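PDB 3VSF: ricin B lectin from Clostridium thermocellum, which probably hydrolyses beta-1,3-galactan from the chain end as a family 43 glycoside hydrolase carrying a galactose-binding ricin-type beta-trefoil module. Local coordinates for residues S282-P294 / T301-A313. Residues are numbered along the deposited sequence; the frame is centred on the assembly and turned at random.
Sequences STTYRSQPTFIIP and TSYLYMGDRWAGA
Arg309 sends its CG away from the backbone N (chi1 -179°) and bends at chi3, which turns its guanidinium back onto the carbonyls of Tyr285 and Arg286. Its NE donates to Arg286 O at 2.9 Å and its NH2 to Tyr285 O at 3.0 Å. Both acceptors lie somewhat out of the guanidinium plane. The two bonds fix the group against the turn that leads into strand 288-294. The Arg286 side chain lies over one guanidinium face, with the two planes 39° apart.

Tyr305, with CG anti to the backbone N (chi1 160°), reaches along the hairpin to the same turn. Its OH donates to Ser287 OG at 3.0 Å, and Ser287 OG in turn donates to Thr284 O. Pro289 CB meets the edge of the Tyr305 ring. On the other face of the sheet, Gln288 extends fully and takes Trp310 NE1 on OE1 at 2.9 Å. The amide stands steeply to the indole, and the donor lies in the carbonyl plane.

The backbones pair antiparallel from Gln288 with Asp308 to Pro294 with Tyr303. Thr290 and Phe291 both face Met306, a classic beta bulge: Thr290 N donates to Met306 O, and Phe291 O accepts from Met306 N. Beyond it, Ile293 CD1 packs on Leu304 CB and Met306 CE. Pro294 CB sits over the Tyr303 ring in a CH-pi contact, 4.1 Å from the centroid.

This hairpin forms two strands of a four-stranded antiparallel blade in the family 43 five-bladed beta-propeller. Strand 322-330 pairs with the far side of strand 301-309. Pro289 and Ile292 pack on strand 246-251 of the preceding blade, while Thr290 and Phe291 touch strand 116-124.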
# COMPACT_ATOMS: atom_id res chain seq x y z
N SER A 282 11.87 2.36 2.28
CA SER A 282 12.70 1.21 2.61
C SER A 282 12.00 0.23 3.54
O SER A 282 12.45 -0.90 3.72
CB SER A 282 14.02 1.66 3.24
OG SER A 282 13.81 2.21 4.53
N THR A 283 10.89 0.66 4.13
CA THR A 283 10.15 -0.19 5.07
C THR A 283 8.68 -0.30 4.68
O THR A 283 7.85 -0.71 5.49
CB THR A 283 10.24 0.35 6.51
OG1 THR A 283 9.59 1.62 6.59
CG2 THR A 283 11.69 0.49 6.93
N THR A 284 8.37 0.07 3.44
CA THR A 284 6.99 0.11 2.97
C THR A 284 6.11 0.82 4.00
O THR A 284 4.97 0.42 4.24
CB THR A 284 6.43 -1.30 2.69
OG1 THR A 284 7.41 -2.07 1.98
CG2 THR A 284 5.16 -1.22 1.86
N TYR A 285 6.65 1.86 4.62
CA TYR A 285 5.93 2.65 5.60
C TYR A 285 5.57 1.81 6.82
O TYR A 285 4.44 1.86 7.32
CB TYR A 285 4.67 3.26 4.97
CG TYR A 285 4.95 3.96 3.66
CD1 TYR A 285 6.11 4.69 3.48
CD2 TYR A 285 4.06 3.87 2.61
CE1 TYR A 285 6.38 5.33 2.28
CE2 TYR A 285 4.31 4.51 1.40
CZ TYR A 285 5.47 5.24 1.25
OH TYR A 285 5.73 5.87 0.06
N ARG A 286 6.54 1.04 7.30
CA ARG A 286 6.35 0.16 8.45
C ARG A 286 5.16 -0.77 8.27
O ARG A 286 4.27 -0.83 9.13
CB ARG A 286 6.21 0.97 9.74
CG ARG A 286 7.48 1.66 10.19
CD ARG A 286 7.50 1.86 11.70
NE ARG A 286 6.46 2.78 12.15
CZ ARG A 286 5.97 2.80 13.38
NH1 ARG A 286 6.41 1.95 14.29
NH2 ARG A 286 5.02 3.68 13.71
N SER A 287 5.13 -1.49 7.16
CA SER A 287 4.06 -2.44 6.90
C SER A 287 4.50 -3.50 5.89
O SER A 287 5.55 -3.38 5.26
CB SER A 287 2.82 -1.72 6.38
OG SER A 287 2.95 -1.41 5.00
N GLN A 288 3.68 -4.54 5.75
CA GLN A 288 3.91 -5.57 4.75
C GLN A 288 2.66 -5.74 3.90
O GLN A 288 1.56 -5.89 4.44
CB GLN A 288 4.29 -6.89 5.41
CG GLN A 288 4.73 -7.97 4.44
CD GLN A 288 5.06 -9.28 5.13
OE1 GLN A 288 4.70 -9.49 6.29
NE2 GLN A 288 5.73 -10.17 4.42
N PRO A 289 2.81 -5.70 2.57
CA PRO A 289 1.67 -5.82 1.66
C PRO A 289 0.90 -7.11 1.90
O PRO A 289 1.51 -8.15 2.15
CB PRO A 289 2.32 -5.84 0.27
CG PRO A 289 3.75 -6.22 0.52
CD PRO A 289 4.09 -5.62 1.85
N THR A 290 -0.42 -7.05 1.83
CA THR A 290 -1.25 -8.23 2.05
C THR A 290 -2.25 -8.46 0.92
O THR A 290 -2.54 -9.60 0.56
CB THR A 290 -1.99 -8.17 3.40
OG1 THR A 290 -2.61 -9.43 3.67
CG2 THR A 290 -3.05 -7.08 3.38
N PHE A 291 -2.76 -7.37 0.35
CA PHE A 291 -3.74 -7.48 -0.73
C PHE A 291 -4.03 -6.14 -1.40
O PHE A 291 -3.92 -5.08 -0.78
CB PHE A 291 -5.04 -8.10 -0.21
CG PHE A 291 -5.94 -8.61 -1.29
CD1 PHE A 291 -5.61 -9.75 -1.99
CD2 PHE A 291 -7.11 -7.95 -1.60
CE1 PHE A 291 -6.43 -10.23 -2.99
CE2 PHE A 291 -7.94 -8.43 -2.60
CZ PHE A 291 -7.60 -9.57 -3.29
N ILE A 292 -4.40 -6.20 -2.68
CA ILE A 292 -4.71 -5.00 -3.45
C ILE A 292 -5.95 -5.20 -4.31
O ILE A 292 -5.96 -6.02 -5.23
CB ILE A 292 -3.53 -4.61 -4.37
CG1 ILE A 292 -2.27 -4.32 -3.55
CG2 ILE A 292 -3.90 -3.40 -5.22
CD1 ILE A 292 -1.05 -4.02 -4.38
N ILE A 293 -7.01 -4.45 -4.02
CA ILE A 293 -8.25 -4.53 -4.79
C ILE A 293 -8.62 -3.23 -5.48
O ILE A 293 -8.39 -2.14 -4.94
CB ILE A 293 -9.45 -4.97 -3.92
CG1 ILE A 293 -9.19 -4.67 -2.44
CG2 ILE A 293 -9.76 -6.45 -4.13
CD1 ILE A 293 -9.16 -3.19 -2.12
N PRO A 294 -9.18 -3.33 -6.69
CA PRO A 294 -9.69 -2.17 -7.42
C PRO A 294 -11.00 -1.68 -6.81
O PRO A 294 -11.95 -2.45 -6.68
CB PRO A 294 -9.96 -2.73 -8.83
CG PRO A 294 -9.23 -4.04 -8.88
CD PRO A 294 -9.25 -4.56 -7.49
N THR A 301 -11.82 4.33 -11.25
CA THR A 301 -11.33 3.22 -10.45
C THR A 301 -10.05 3.59 -9.69
O THR A 301 -9.09 4.07 -10.28
CB THR A 301 -11.05 1.98 -11.32
OG1 THR A 301 -12.28 1.53 -11.91
CG2 THR A 301 -10.46 0.86 -10.48
N SER A 302 -10.07 3.36 -8.38
CA SER A 302 -8.90 3.60 -7.54
C SER A 302 -8.49 2.31 -6.84
O SER A 302 -9.29 1.69 -6.14
CB SER A 302 -9.18 4.69 -6.51
OG SER A 302 -9.49 5.92 -7.15
N TYR A 303 -7.23 1.91 -7.01
CA TYR A 303 -6.73 0.68 -6.42
C TYR A 303 -6.28 0.88 -4.97
O TYR A 303 -5.45 1.73 -4.68
CB TYR A 303 -5.59 0.11 -7.26
CG TYR A 303 -6.04 -0.41 -8.61
CD1 TYR A 303 -6.11 -1.78 -8.86
CD2 TYR A 303 -6.40 0.46 -9.63
CE1 TYR A 303 -6.53 -2.26 -10.09
CE2 TYR A 303 -6.82 -0.01 -10.86
CZ TYR A 303 -6.88 -1.37 -11.08
OH TYR A 303 -7.29 -1.84 -12.31
N LEU A 304 -6.85 0.09 -4.07
CA LEU A 304 -6.54 0.20 -2.65
C LEU A 304 -5.46 -0.79 -2.22
O LEU A 304 -5.51 -1.97 -2.57
CB LEU A 304 -7.80 -0.02 -1.81
CG LEU A 304 -7.59 -0.13 -0.29
CD1 LEU A 304 -6.94 1.13 0.26
CD2 LEU A 304 -8.91 -0.41 0.41
N TYR A 305 -4.49 -0.30 -1.47
CA TYR A 305 -3.42 -1.13 -0.94
C TYR A 305 -3.68 -1.47 0.53
O TYR A 305 -3.99 -0.58 1.33
CB TYR A 305 -2.07 -0.43 -1.08
CG TYR A 305 -0.99 -0.98 -0.17
CD1 TYR A 305 -0.13 -1.98 -0.59
CD2 TYR A 305 -0.84 -0.48 1.12
CE1 TYR A 305 0.85 -2.48 0.25
CE2 TYR A 305 0.14 -0.97 1.96
CZ TYR A 305 0.98 -1.97 1.52
OH TYR A 305 1.95 -2.46 2.36
N MET A 306 -3.54 -2.74 0.87
CA MET A 306 -3.69 -3.18 2.26
C MET A 306 -2.38 -3.74 2.78
O MET A 306 -1.68 -4.47 2.07
CB MET A 306 -4.78 -4.24 2.37
CG MET A 306 -6.12 -3.80 1.85
SD MET A 306 -7.36 -5.10 1.98
CE MET A 306 -8.70 -4.33 1.08
N GLY A 307 -2.04 -3.39 4.01
CA GLY A 307 -0.82 -3.87 4.62
C GLY A 307 -1.01 -4.22 6.09
O GLY A 307 -2.06 -3.95 6.67
N ASP A 308 0.02 -4.82 6.68
CA ASP A 308 -0.02 -5.16 8.09
C ASP A 308 1.21 -4.61 8.81
O ASP A 308 2.34 -4.87 8.41
CB ASP A 308 -0.10 -6.68 8.28
CG ASP A 308 -1.49 -7.23 8.01
OD1 ASP A 308 -2.34 -7.15 8.92
OD2 ASP A 308 -1.72 -7.74 6.90
N ARG A 309 0.97 -3.84 9.87
CA ARG A 309 2.05 -3.40 10.74
C ARG A 309 2.19 -4.40 11.87
O ARG A 309 1.67 -4.19 12.97
CB ARG A 309 1.78 -2.00 11.27
CG ARG A 309 2.88 -1.45 12.17
CD ARG A 309 2.73 0.04 12.38
NE ARG A 309 2.89 0.77 11.12
CZ ARG A 309 2.82 2.10 11.01
NH1 ARG A 309 2.59 2.84 12.08
NH2 ARG A 309 2.98 2.67 9.83
N TRP A 310 2.87 -5.51 11.59
CA TRP A 310 3.00 -6.60 12.54
C TRP A 310 3.58 -6.15 13.88
O TRP A 310 4.67 -5.59 13.93
CB TRP A 310 3.85 -7.73 11.95
CG TRP A 310 3.28 -8.30 10.69
CD1 TRP A 310 3.77 -8.16 9.42
CD2 TRP A 310 2.09 -9.10 10.57
NE1 TRP A 310 2.98 -8.82 8.52
CE2 TRP A 310 1.94 -9.41 9.20
CE3 TRP A 310 1.15 -9.59 11.48
CZ2 TRP A 310 0.88 -10.18 8.72
CZ3 TRP A 310 0.10 -10.35 11.00
CH2 TRP A 310 -0.02 -10.64 9.64
N ALA A 311 2.84 -6.40 14.95
CA ALA A 311 3.26 -6.03 16.29
C ALA A 311 4.54 -6.77 16.69
O ALA A 311 5.21 -6.39 17.65
CB ALA A 311 2.15 -6.30 17.30
N GLY A 312 4.86 -7.82 15.95
CA GLY A 312 6.06 -8.60 16.21
C GLY A 312 7.32 -7.77 16.11
O GLY A 312 8.36 -8.14 16.64
N ALA A 313 7.21 -6.63 15.43
CA ALA A 313 8.34 -5.73 15.27
C ALA A 313 8.79 -5.17 16.61
O ALA A 313 9.99 -4.98 16.85
CB ALA A 313 7.99 -4.60 14.31